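O-methyltransferase from Bacillus halodurans is of unknown function but probably transfers a methyl group from S-adenosylmethionine to a hydroxyl group of its substrate. Local coordinates of one contact, PDB 2GPY (chain A, 1.90 Å), residues R57-G62 and T80-E85, beside the matching contact of the related putative SAM-dependent O-methyltranferase from Podospora anserina, PDB 4YMH (chain B, 1.88 Å), residues R68-G73 and E93-E98. Both blocks share one frame: the second was fitted to the first on N, CA, C and O of the twelve residues, RMSD 0.33 Å. Numbering follows each deposited sequence.

Structure 1 (2GPY); sequences RILEIG and TIVSIE.
Strands 57-61 and 80-85 run parallel at 12°, their axes 4.7 Å apart, joined by backbone hydrogen bonds from Ile58 N to Thr80 O through to Gly62 N to Ile84 O. They are neighbours in the Rossmann-like sheet, linked by helix 67-75 in a beta-alpha-beta crossover. Arg57 and Thr80 lie side by side, with Arg57 NH1 3.7 Å from Thr80 OG1. The other guanidinium nitrogens, NE and NH2, bond to the carbonyls of Leu126 and Pro125. On the same face Leu59 CD1 reaches Val82 CG1 at 3.9 Å, and Ile61 CD1 meets Ile84 CD1 at 3.8 Å. On the helix 67-75 face, Ser83 OG donates to Glu60 OE1; the place of OG is less sure. Glu85, bent at chi2 (55°), accepts from Ala64 N at OE1 and Asp87 N at OE2. It is placed like the ribose-binding acid of related methyltransferases.

Structure 2 (4YMH); sequences RILEIG and EIVTLE. With SAH (S-adenosyl-L-homocysteine), chain C.
Strands 68-72 and 93-98 run parallel at 11°, their axes 4.7 Å apart, joined by backbone hydrogen bonds from Ile69 N to Glu93 O through to Gly73 N to Leu97 O. Arg68 and Glu93 lie side by side in a salt bridge, with Arg68 NE 2.9 Å from Glu93 OE1. NH2 adds a weak bond to the same oxygen, while NH1 bonds to the carbonyl of Glu135. On the same face Leu70 CD1 reaches Val95 CG1 at 3.7 Å, and Ile72 CG1 meets Leu97 CD1 at 4.3 Å. On the helix 78-86 face, Thr96 OG1 donates to Glu71 OE1; Ser79 OG hydrogen-bonds to OE2. Glu98, bent at chi2 (63°), accepts from Tyr75 N and SAH O3' at OE1, and from Ser100 N and SAH O2' at OE2. Gly73 O accepts from SAH N. This strand-end acid and glycine are usual cofactor-binding features of class I methyltransferases.

Comparison
The sharpest difference is at the start of the second strand, where Thr80(A) is exchanged for Glu93(B). The CA atoms stand 0.9 Å apart after superposition. Glu93(B) has a carboxylate that Thr80(A) lacks, while OG1 and CG2 of Thr80(A) have no counterpart in the side chain of Glu93(B). A salt bridge from Arg68(B) NE to Glu93(B) OE1, 2.9 Å, replaces the uncharged approach of Arg57(A) NH1 to Thr80(A) OG1, 3.7 Å. The guanidinium is turned, chi4 67° in Arg57(A) and -150° in Arg68(B). NE of Arg68(B) lies near the place of NH1 of Arg57(A), and NH1 of Arg68(B) near that of NH2 of Arg57(A). Glu93(B) OE2 also touches Val95(B) CG2. The charge pair may tie the strand starts together more firmly.

Thr96(B) carries a methyl, CG2, without counterpart in Ser83(A). The hydroxyls fall 0.3 Å apart after superposition, and the link to Glu60(A) or Glu71(B) is kept.

CG2 of Ile84(A) has no counterpart in Leu97(B), but CG1 of Ile84(A) and CG of Leu97(B) fall 0.6 Å apart after superposition. The touch on Leu59(A) or Leu70(B) is kept. The models differ at Ile61(A) and Ile72(B), chi2 -57° against -179°, with CD1 atoms 1.9 Å apart after superposition. Both touch the exchanged residue.

The side chains of Glu85(A) and Glu98(B) keep their place, although SAH is in structure 2 alone, touching Gly73(B) and Glu98(B). In structure 1, protein atoms from outside these two segments reach into part of its place.

Structure 1 (2GPY)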
# COMPACT_ATOMS: atom_id res chain seq x y z
N ARG A 57 11.41 0.13 -10.72
CA ARG A 57 12.75 -0.41 -10.41
C ARG A 57 12.72 -0.94 -8.98
O ARG A 57 12.39 -0.19 -8.04
CB ARG A 57 13.81 0.70 -10.52
CG ARG A 57 14.06 1.23 -11.97
CD ARG A 57 15.11 2.33 -11.98
NE ARG A 57 16.35 1.94 -11.28
CZ ARG A 57 17.19 0.99 -11.68
NH1 ARG A 57 16.98 0.28 -12.80
NH2 ARG A 57 18.28 0.74 -10.96
N ILE A 58 13.05 -2.22 -8.81
CA ILE A 58 13.00 -2.89 -7.50
C ILE A 58 14.37 -3.48 -7.22
O ILE A 58 15.00 -4.10 -8.10
CB ILE A 58 11.95 -4.01 -7.50
CG1 ILE A 58 10.56 -3.43 -7.82
CG2 ILE A 58 11.97 -4.82 -6.14
CD1 ILE A 58 9.51 -4.50 -8.27
N LEU A 59 14.86 -3.26 -6.00
CA LEU A 59 16.09 -3.91 -5.52
C LEU A 59 15.74 -4.89 -4.39
O LEU A 59 15.04 -4.54 -3.43
CB LEU A 59 17.08 -2.86 -5.02
CG LEU A 59 18.33 -3.42 -4.33
CD1 LEU A 59 19.17 -4.28 -5.29
CD2 LEU A 59 19.14 -2.30 -3.74
N GLU A 60 16.23 -6.11 -4.51
CA GLU A 60 15.98 -7.13 -3.50
C GLU A 60 17.29 -7.65 -2.95
O GLU A 60 18.20 -7.95 -3.71
CB GLU A 60 15.20 -8.30 -4.13
CG GLU A 60 15.25 -9.60 -3.32
CD GLU A 60 14.46 -10.69 -4.02
OE1 GLU A 60 14.93 -11.21 -5.05
OE2 GLU A 60 13.32 -10.95 -3.55
N ILE A 61 17.37 -7.77 -1.63
CA ILE A 61 18.56 -8.34 -1.02
C ILE A 61 18.20 -9.73 -0.53
O ILE A 61 17.38 -9.87 0.39
CB ILE A 61 19.04 -7.50 0.18
CG1 ILE A 61 19.12 -5.99 -0.18
CG2 ILE A 61 20.39 -8.07 0.73
CD1 ILE A 61 20.00 -5.62 -1.37
N GLY A 62 18.81 -10.75 -1.14
CA GLY A 62 18.54 -12.13 -0.76
C GLY A 62 17.64 -12.83 -1.76
O GLY A 62 16.47 -13.09 -1.47
N THR A 80 11.80 -3.45 -13.66
CA THR A 80 13.06 -4.21 -13.65
C THR A 80 13.42 -4.46 -12.21
O THR A 80 13.10 -3.65 -11.31
CB THR A 80 14.22 -3.51 -14.40
OG1 THR A 80 14.56 -2.29 -13.74
CG2 THR A 80 13.83 -3.19 -15.82
N ILE A 81 14.05 -5.61 -12.01
CA ILE A 81 14.42 -6.05 -10.70
C ILE A 81 15.94 -6.30 -10.72
O ILE A 81 16.51 -6.82 -11.70
CB ILE A 81 13.66 -7.34 -10.35
CG1 ILE A 81 12.13 -7.06 -10.49
CG2 ILE A 81 14.03 -7.81 -8.94
CD1 ILE A 81 11.28 -8.14 -10.04
N VAL A 82 16.59 -5.86 -9.65
CA VAL A 82 17.98 -6.21 -9.41
C VAL A 82 17.93 -7.01 -8.10
O VAL A 82 17.28 -6.59 -7.15
CB VAL A 82 18.86 -4.96 -9.23
CG1 VAL A 82 20.31 -5.37 -8.87
CG2 VAL A 82 18.86 -4.12 -10.51
N SER A 83 18.58 -8.16 -8.04
CA SER A 83 18.55 -8.96 -6.80
C SER A 83 19.94 -9.55 -6.46
O SER A 83 20.68 -9.93 -7.35
CB SER A 83 17.53 -10.08 -6.95
OG SER A 83 17.33 -10.82 -5.73
N ILE A 84 20.27 -9.59 -5.16
CA ILE A 84 21.61 -9.92 -4.72
C ILE A 84 21.54 -11.17 -3.85
O ILE A 84 20.67 -11.29 -3.00
CB ILE A 84 22.24 -8.78 -3.89
CG1 ILE A 84 22.35 -7.50 -4.72
CG2 ILE A 84 23.64 -9.19 -3.47
CD1 ILE A 84 22.74 -6.26 -3.85
N GLU A 85 22.43 -12.13 -4.13
CA GLU A 85 22.49 -13.38 -3.38
C GLU A 85 23.94 -13.76 -3.07
O GLU A 85 24.80 -13.72 -3.95
CB GLU A 85 21.80 -14.51 -4.18
CG GLU A 85 21.88 -15.93 -3.55
CD GLU A 85 21.34 -15.97 -2.13
OE1 GLU A 85 20.24 -15.40 -1.85
OE2 GLU A 85 22.04 -16.54 -1.29

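Structure 2 (4YMH)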
# COMPACT_ATOMS: atom_id res chain seq x y z
N ARG B 68 11.72 0.55 -10.61
CA ARG B 68 12.81 -0.41 -10.41
C ARG B 68 12.65 -1.00 -9.01
O ARG B 68 12.27 -0.27 -8.09
CB ARG B 68 14.19 0.26 -10.53
CG ARG B 68 14.48 0.95 -11.85
CD ARG B 68 15.87 1.59 -11.81
NE ARG B 68 16.94 0.59 -11.81
CZ ARG B 68 18.13 0.76 -11.24
NH1 ARG B 68 18.41 1.87 -10.57
NH2 ARG B 68 19.04 -0.20 -11.32
N ILE B 69 12.94 -2.29 -8.86
CA ILE B 69 12.86 -2.96 -7.56
C ILE B 69 14.22 -3.55 -7.23
O ILE B 69 14.87 -4.15 -8.09
CB ILE B 69 11.78 -4.08 -7.55
CG1 ILE B 69 10.37 -3.49 -7.67
CG2 ILE B 69 11.88 -4.94 -6.27
CD1 ILE B 69 9.25 -4.52 -7.79
N LEU B 70 14.67 -3.36 -6.00
CA LEU B 70 15.89 -4.01 -5.53
C LEU B 70 15.53 -5.00 -4.45
O LEU B 70 14.68 -4.72 -3.61
CB LEU B 70 16.90 -3.00 -5.00
CG LEU B 70 18.10 -3.62 -4.25
CD1 LEU B 70 18.97 -4.46 -5.20
CD2 LEU B 70 18.93 -2.56 -3.56
N GLU B 71 16.18 -6.16 -4.46
CA GLU B 71 15.96 -7.19 -3.46
C GLU B 71 17.30 -7.70 -2.94
O GLU B 71 18.22 -7.97 -3.71
CB GLU B 71 15.14 -8.32 -4.08
CG GLU B 71 15.33 -9.66 -3.45
CD GLU B 71 14.39 -10.69 -4.03
OE1 GLU B 71 14.87 -11.65 -4.67
OE2 GLU B 71 13.16 -10.53 -3.84
N ILE B 72 17.44 -7.79 -1.62
CA ILE B 72 18.67 -8.29 -1.04
C ILE B 72 18.34 -9.63 -0.40
O ILE B 72 17.56 -9.70 0.56
CB ILE B 72 19.26 -7.31 -0.01
CG1 ILE B 72 19.34 -5.89 -0.59
CG2 ILE B 72 20.64 -7.77 0.44
CD1 ILE B 72 19.94 -4.85 0.36
N GLY B 73 18.91 -10.71 -0.97
CA GLY B 73 18.65 -12.06 -0.52
C GLY B 73 17.67 -12.76 -1.45
O GLY B 73 16.46 -12.66 -1.29
N GLU B 93 12.53 -3.02 -13.89
CA GLU B 93 13.79 -3.73 -13.66
C GLU B 93 13.79 -4.26 -12.23
O GLU B 93 13.41 -3.56 -11.29
CB GLU B 93 15.01 -2.82 -13.89
CG GLU B 93 16.35 -3.57 -13.74
CD GLU B 93 17.58 -2.66 -13.86
OE1 GLU B 93 17.43 -1.43 -13.81
OE2 GLU B 93 18.70 -3.20 -14.02
N ILE B 94 14.22 -5.50 -12.09
CA ILE B 94 14.32 -6.13 -10.79
C ILE B 94 15.75 -6.59 -10.59
O ILE B 94 16.26 -7.37 -11.38
CB ILE B 94 13.34 -7.30 -10.67
CG1 ILE B 94 11.92 -6.77 -10.83
CG2 ILE B 94 13.50 -8.00 -9.33
CD1 ILE B 94 10.96 -7.79 -11.26
N VAL B 95 16.40 -6.04 -9.58
CA VAL B 95 17.77 -6.40 -9.26
C VAL B 95 17.74 -7.22 -7.98
O VAL B 95 17.13 -6.81 -7.00
CB VAL B 95 18.67 -5.16 -9.08
CG1 VAL B 95 20.07 -5.56 -8.60
CG2 VAL B 95 18.74 -4.36 -10.37
N THR B 96 18.34 -8.39 -8.00
CA THR B 96 18.33 -9.18 -6.79
C THR B 96 19.74 -9.64 -6.45
O THR B 96 20.51 -10.04 -7.34
CB THR B 96 17.33 -10.37 -6.90
OG1 THR B 96 17.38 -11.15 -5.71
CG2 THR B 96 17.63 -11.24 -8.12
N LEU B 97 20.10 -9.52 -5.18
CA LEU B 97 21.47 -9.80 -4.74
C LEU B 97 21.56 -11.11 -3.98
O LEU B 97 20.74 -11.37 -3.10
CB LEU B 97 21.99 -8.67 -3.84
CG LEU B 97 21.91 -7.25 -4.39
CD1 LEU B 97 22.55 -6.29 -3.40
CD2 LEU B 97 22.61 -7.16 -5.75
N GLU B 98 22.57 -11.93 -4.29
CA GLU B 98 22.68 -13.23 -3.60
C GLU B 98 24.13 -13.68 -3.51
O GLU B 98 24.90 -13.49 -4.45
CB GLU B 98 21.84 -14.28 -4.34
CG GLU B 98 22.01 -15.71 -3.82
CD GLU B 98 21.57 -15.88 -2.37
OE1 GLU B 98 20.45 -15.44 -2.01
OE2 GLU B 98 22.35 -16.47 -1.57
N SAH C . 13.82 -13.56 -0.38
CA SAH C . 13.67 -14.99 -0.40
CB SAH C . 14.38 -15.65 0.78
CG SAH C . 15.73 -15.07 1.19
SD SAH C . 16.47 -16.06 2.44
C SAH C . 12.22 -15.39 -0.37
O SAH C . 11.89 -16.49 -0.76
OXT SAH C . 11.39 -14.60 0.05
C5' SAH C . 17.95 -15.13 2.62
C4' SAH C . 18.93 -15.29 1.47
O4' SAH C . 19.99 -14.36 1.63
C3' SAH C . 19.59 -16.65 1.44
O3' SAH C . 19.45 -17.25 0.18
C2' SAH C . 21.04 -16.37 1.74
O2' SAH C . 21.92 -17.27 1.13
C1' SAH C . 21.22 -14.94 1.30
N9 SAH C . 22.30 -14.23 2.00
C8 SAH C . 22.66 -14.35 3.26
N7 SAH C . 23.67 -13.55 3.54
C5 SAH C . 23.97 -12.90 2.45
C6 SAH C . 24.95 -11.88 2.05
N6 SAH C . 25.80 -11.44 2.95
N1 SAH C . 24.94 -11.43 0.80
C2 SAH C . 24.05 -11.90 -0.08
N3 SAH C . 23.14 -12.81 0.20
C4 SAH C . 23.06 -13.34 1.43